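Putative lipoprotein (Pseudomonas protegens, PDB 4KT3) probably serves as the immunity partner of a type VI secretion effector, binding and neutralising a glycoside hydrolase that attacks peptidoglycan. Local coordinates at residues 57-61 with 62-66; 118-121 with 122-125. All coordinates share one frame; numbering follows the deposited sequence.

Contact 1 (57-61 with 62-66); sequences PPHPG and YYDFS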
loop_
_atom_site.group_PDB
_atom_site.type_symbol
_atom_site.label_atom_id
_atom_site.label_comp_id
_atom_site.label_asym_id
_atom_site.label_seq_id
_atom_site.Cartn_x
_atom_site.Cartn_y
_atom_site.Cartn_z
ATOM N N PRO B 57 2.041 -0.537 -14.388
ATOM C CA PRO B 57 2.059 -1.167 -13.061
ATOM C C PRO B 57 3.411 -0.940 -12.366
ATOM O O PRO B 57 4.444 -0.934 -13.035
ATOM C CB PRO B 57 1.817 -2.643 -13.366
ATOM C CG PRO B 57 1.162 -2.659 -14.736
ATOM C CD PRO B 57 1.723 -1.488 -15.468
ATOM N N PRO B 58 3.399 -0.670 -11.050
ATOM C CA PRO B 58 4.646 -0.315 -10.352
ATOM C C PRO B 58 5.706 -1.406 -10.300
ATOM O O PRO B 58 6.892 -1.080 -10.150
ATOM C CB PRO B 58 4.169 0.029 -8.934
ATOM C CG PRO B 58 2.740 0.471 -9.116
ATOM C CD PRO B 58 2.218 -0.464 -10.189
ATOM N N HIS B 59 5.301 -2.672 -10.399
ATOM C CA HIS B 59 6.239 -3.790 -10.297
ATOM C C HIS B 59 6.133 -4.672 -11.521
ATOM O O HIS B 59 5.184 -5.433 -11.653
ATOM C CB HIS B 59 5.986 -4.580 -9.014
ATOM C CG HIS B 59 6.283 -3.767 -7.800
ATOM N ND1 HIS B 59 5.311 -3.073 -7.110
ATOM C CD2 HIS B 59 7.462 -3.454 -7.215
ATOM C CE1 HIS B 59 5.877 -2.389 -6.132
ATOM N NE2 HIS B 59 7.183 -2.596 -6.181
ATOM N N PRO B 60 7.089 -4.513 -12.444
ATOM C CA PRO B 60 7.071 -5.268 -13.701
ATOM C C PRO B 60 6.833 -6.759 -13.479
ATOM O O PRO B 60 7.469 -7.372 -12.615
ATOM C CB PRO B 60 8.464 -5.013 -14.260
ATOM C CG PRO B 60 8.789 -3.611 -13.771
ATOM C CD PRO B 60 8.196 -3.537 -12.394
ATOM N N GLY B 61 5.905 -7.325 -14.246
ATOM C CA GLY B 61 5.558 -8.733 -14.111
ATOM C C GLY B 61 4.338 -8.984 -13.243
ATOM O O GLY B 61 3.824 -10.109 -13.211
ATOM N N TYR B 62 3.891 -7.942 -12.536
ATOM C CA TYR B 62 2.788 -8.039 -11.573
ATOM C C TYR B 62 1.769 -6.920 -11.793
ATOM O O TYR B 62 2.076 -5.881 -12.393
ATOM C CB TYR B 62 3.323 -7.920 -10.124
ATOM C CG TYR B 62 4.342 -8.972 -9.780
ATOM C CD1 TYR B 62 5.670 -8.820 -10.151
ATOM C CD2 TYR B 62 3.981 -10.118 -9.096
ATOM C CE1 TYR B 62 6.605 -9.810 -9.887
ATOM C CE2 TYR B 62 4.900 -11.111 -8.822
ATOM C CZ TYR B 62 6.209 -10.950 -9.205
ATOM O OH TYR B 62 7.133 -11.939 -8.939
ATOM N N TYR B 63 0.558 -7.135 -11.291
ATOM C CA TYR B 63 -0.376 -6.045 -11.049
ATOM C C TYR B 63 -0.461 -5.838 -9.538
ATOM O O TYR B 63 -0.524 -6.809 -8.786
ATOM C CB TYR B 63 -1.748 -6.390 -11.600
ATOM C CG TYR B 63 -1.828 -6.307 -13.098
ATOM C CD1 TYR B 63 -1.682 -5.091 -13.749
ATOM C CD2 TYR B 63 -2.058 -7.440 -13.861
ATOM C CE1 TYR B 63 -1.755 -5.008 -15.122
ATOM C CE2 TYR B 63 -2.138 -7.369 -15.228
ATOM C CZ TYR B 63 -1.980 -6.154 -15.857
ATOM O OH TYR B 63 -2.069 -6.087 -17.226
ATOM N N ASP B 64 -0.460 -4.583 -9.098
ATOM C CA ASP B 64 -0.526 -4.271 -7.670
ATOM C C ASP B 64 -1.942 -3.872 -7.244
ATOM O O ASP B 64 -2.698 -3.260 -8.021
ATOM C CB ASP B 64 0.421 -3.123 -7.314
ATOM C CG ASP B 64 1.891 -3.488 -7.425
ATOM O OD1 ASP B 64 2.238 -4.622 -7.821
ATOM O OD2 ASP B 64 2.710 -2.589 -7.135
ATOM N N PHE B 65 -2.284 -4.189 -5.994
ATOM C CA PHE B 65 -3.607 -3.911 -5.448
ATOM C C PHE B 65 -3.485 -3.490 -4.001
ATOM O O PHE B 65 -2.677 -4.044 -3.252
ATOM C CB PHE B 65 -4.496 -5.163 -5.497
ATOM C CG PHE B 65 -4.709 -5.690 -6.869
ATOM C CD1 PHE B 65 -5.772 -5.237 -7.638
ATOM C CD2 PHE B 65 -3.835 -6.629 -7.410
ATOM C CE1 PHE B 65 -5.963 -5.713 -8.917
ATOM C CE2 PHE B 65 -4.030 -7.105 -8.688
ATOM C CZ PHE B 65 -5.099 -6.653 -9.439
ATOM N N SER B 66 -4.284 -2.508 -3.602
ATOM C CA SER B 66 -4.359 -2.152 -2.194
ATOM C C SER B 66 -5.681 -2.633 -1.616
ATOM O O SER B 66 -6.697 -2.678 -2.313
ATOM C CB SER B 66 -4.221 -0.645 -2.005
ATOM O OG SER B 66 -5.349 0.034 -2.499
HETATM O O HOH W 1 2.664 -3.850 -10.447
HETATM O O HOH W 2 3.393 -5.545 -14.811
#

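Contact 2 (118-121 with 122-125); sequences GKSL and ADEK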
loop_
_atom_site.group_PDB
_atom_site.type_symbol
_atom_site.label_atom_id
_atom_site.label_comp_id
_atom_site.label_asym_id
_atom_site.label_seq_id
_atom_site.Cartn_x
_atom_site.Cartn_y
_atom_site.Cartn_z
ATOM N N GLY B 118 2.394 -21.297 -19.660
ATOM C CA GLY B 118 3.615 -22.064 -19.863
ATOM C C GLY B 118 4.804 -21.531 -19.074
ATOM O O GLY B 118 5.938 -21.978 -19.283
ATOM N N LYS B 119 4.542 -20.594 -18.158
ATOM C CA LYS B 119 5.583 -19.918 -17.382
ATOM C C LYS B 119 5.688 -20.472 -15.961
ATOM O O LYS B 119 4.725 -21.040 -15.428
ATOM C CB LYS B 119 5.278 -18.422 -17.292
ATOM C CG LYS B 119 5.202 -17.707 -18.628
ATOM C CD LYS B 119 6.544 -17.699 -19.321
ATOM C CE LYS B 119 6.528 -16.775 -20.535
ATOM N NZ LYS B 119 5.479 -17.176 -21.508
ATOM N N SER B 120 6.853 -20.280 -15.346
ATOM C CA SER B 120 7.130 -20.800 -14.012
ATOM C C SER B 120 7.505 -19.688 -13.035
ATOM O O SER B 120 7.766 -18.554 -13.433
ATOM C CB SER B 120 8.287 -21.793 -14.076
ATOM O OG SER B 120 9.517 -21.110 -14.268
ATOM N N LEU B 121 7.560 -20.019 -11.752
ATOM C CA LEU B 121 8.064 -19.071 -10.761
ATOM C C LEU B 121 9.527 -18.708 -11.047
ATOM O O LEU B 121 9.938 -17.558 -10.877
ATOM C CB LEU B 121 7.913 -19.640 -9.349
ATOM C CG LEU B 121 6.468 -19.832 -8.881
ATOM C CD1 LEU B 121 6.436 -20.554 -7.551
ATOM C CD2 LEU B 121 5.750 -18.491 -8.767
ATOM N N ALA B 122 10.316 -19.679 -11.498
ATOM C CA ALA B 122 11.717 -19.417 -11.805
ATOM C C ALA B 122 11.870 -18.460 -12.998
ATOM O O ALA B 122 12.806 -17.652 -13.039
ATOM C CB ALA B 122 12.456 -20.721 -12.059
ATOM N N ASP B 123 10.953 -18.545 -13.959
ATOM C CA ASP B 123 10.975 -17.659 -15.132
ATOM C C ASP B 123 10.888 -16.179 -14.749
ATOM O O ASP B 123 11.400 -15.315 -15.469
ATOM C CB ASP B 123 9.816 -17.961 -16.085
ATOM C CG ASP B 123 9.978 -19.278 -16.832
ATOM O OD1 ASP B 123 8.941 -19.852 -17.233
ATOM O OD2 ASP B 123 11.126 -19.735 -17.028
ATOM N N GLU B 124 10.234 -15.881 -13.629
ATOM C CA GLU B 124 10.051 -14.491 -13.199
ATOM C C GLU B 124 10.894 -14.145 -11.964
ATOM O O GLU B 124 10.561 -13.231 -11.213
ATOM C CB GLU B 124 8.557 -14.189 -12.963
ATOM C CG GLU B 124 7.895 -15.000 -11.856
ATOM C CD GLU B 124 6.364 -14.957 -11.882
ATOM O OE1 GLU B 124 5.756 -14.561 -12.904
ATOM O OE2 GLU B 124 5.760 -15.347 -10.866
ATOM N N LYS B 125 11.993 -14.868 -11.767
ATOM C CA LYS B 125 12.866 -14.649 -10.611
ATOM C C LYS B 125 13.329 -13.193 -10.500
ATOM O O LYS B 125 13.262 -12.593 -9.425
ATOM C CB LYS B 125 14.076 -15.588 -10.679
ATOM C CG LYS B 125 14.983 -15.526 -9.462
ATOM C CD LYS B 125 16.205 -16.418 -9.652
ATOM C CE LYS B 125 17.233 -16.206 -8.547
ATOM N NZ LYS B 125 18.586 -16.712 -8.941
HETATM O O HOH W 3 8.708 -21.664 -19.111
HETATM O O HOH W 4 6.728 -16.397 -14.951
#

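Contact 1 (57-61 with 62-66)
H59 and Y62 close a type II beta turn at the start of strand 62-69 of the antiparallel sheet. Y62 N donates a hydrogen bond to H59 O at 3.0 Å. P60 and G61 fill the middle of the turn. G61 has a positive phi of 97°, as glycine often does at this place. An edge of the Y62 ring meets P60 O, with CD1 3.4 Å away, and G61 O lies over one face.

H59 and D64, on the tight side, are buried. There the imidazole of H59 and the carboxylate of D64 meet, with P58 CB 3.5 Å from D64 OD2. D64 CG stands anti to its carbonyl carbon (chi1 -69°), beside the backbone N, which takes the carboxylate to the H59 ring. D64 OD1 bonds to S84 on the next strand. H59 NE2 bonds to N34 of the other protein chain, so this histidine joins the turn to the complex interface.

The other side is looser. P60 is exposed, and P57 CG lies 3.8 Å from Y63 CE1, side by side. Water 2 gives a hydrogen bond to Y62 O and takes a weak one from G61 N.

H59 ND1 donates a hydrogen bond to the syn lone pair of D64 OD2, 2.6 Å away, and that oxygen sits only 3° out of the ring plane.

Contact 2 (118-121 with 122-125)
S120 and D123 bind each other twice, each side chain to the other's backbone N. S120 N reaches D123 OD1 at 2.8 Å. The donor comes from above the carboxylate, 43° out of its plane. In return D123 N reaches S120 OG at 3.0 Å, with an angle of 150° at the hydrogen. The same N-H also makes a weak bond to S120 O. The hydroxyl of S120 lies between its backbone N and carbonyl carbon (chi1 74°), which turns it toward D123 N.

Backbone bonds add to these. E124 N bonds to L121 O at 3.2 Å, and K125 N bonds to A122 O. L121 O is also met by R128 NH1 from helix 125-129.

The S120-D123 pair is a reciprocal side-chain-to-backbone exchange. It is set in the link between helix 104-117, followed by G118 with positive phi, and helix 125-129, where E124 holds the N-cap position.

Two waters bridge the segments. Water 3 donates to G118 O and to D123 OD1, 2.6 Å away for the latter. Water 4 donates to S120 O at 2.8 Å and to E124 OE1 at 2.9 Å. The E124 carboxylate is buried and has further partners: OE1 bonds to S86 OG and OE2 to T89 OG1. These engage both its oxygens, one by strand 78-86 and one by the loop after it.

Packing is lighter. E124 CG lies 3.4 Å from L121 O, and L121 CD2 is 3.8 Å from E124 OE2. K119 crosses D123 at about a right angle. The two are opposite in charge, but K119 NZ stays well short of the carboxylate, and D123 is exposed.

From the N terminus, the chain passes helix 21-34 and strand 44-47 before contact 1 closes the turn onto strand 62-69. It then runs through strands 78-86, 92-94 and 99-100 and along helix 104-117. Contact 2 follows, closing the loop to helix 125-129. The two contacts lie in series, neither nested nor crossed, with centres about 16 Å apart. They touch lightly, Y62 OH lying 4.1 Å from E124 OE2. Both also reach strand 78-86, contact 1 through S84 and contact 2 through S86. Contact 1 meets the other protein chain; contact 2 does not.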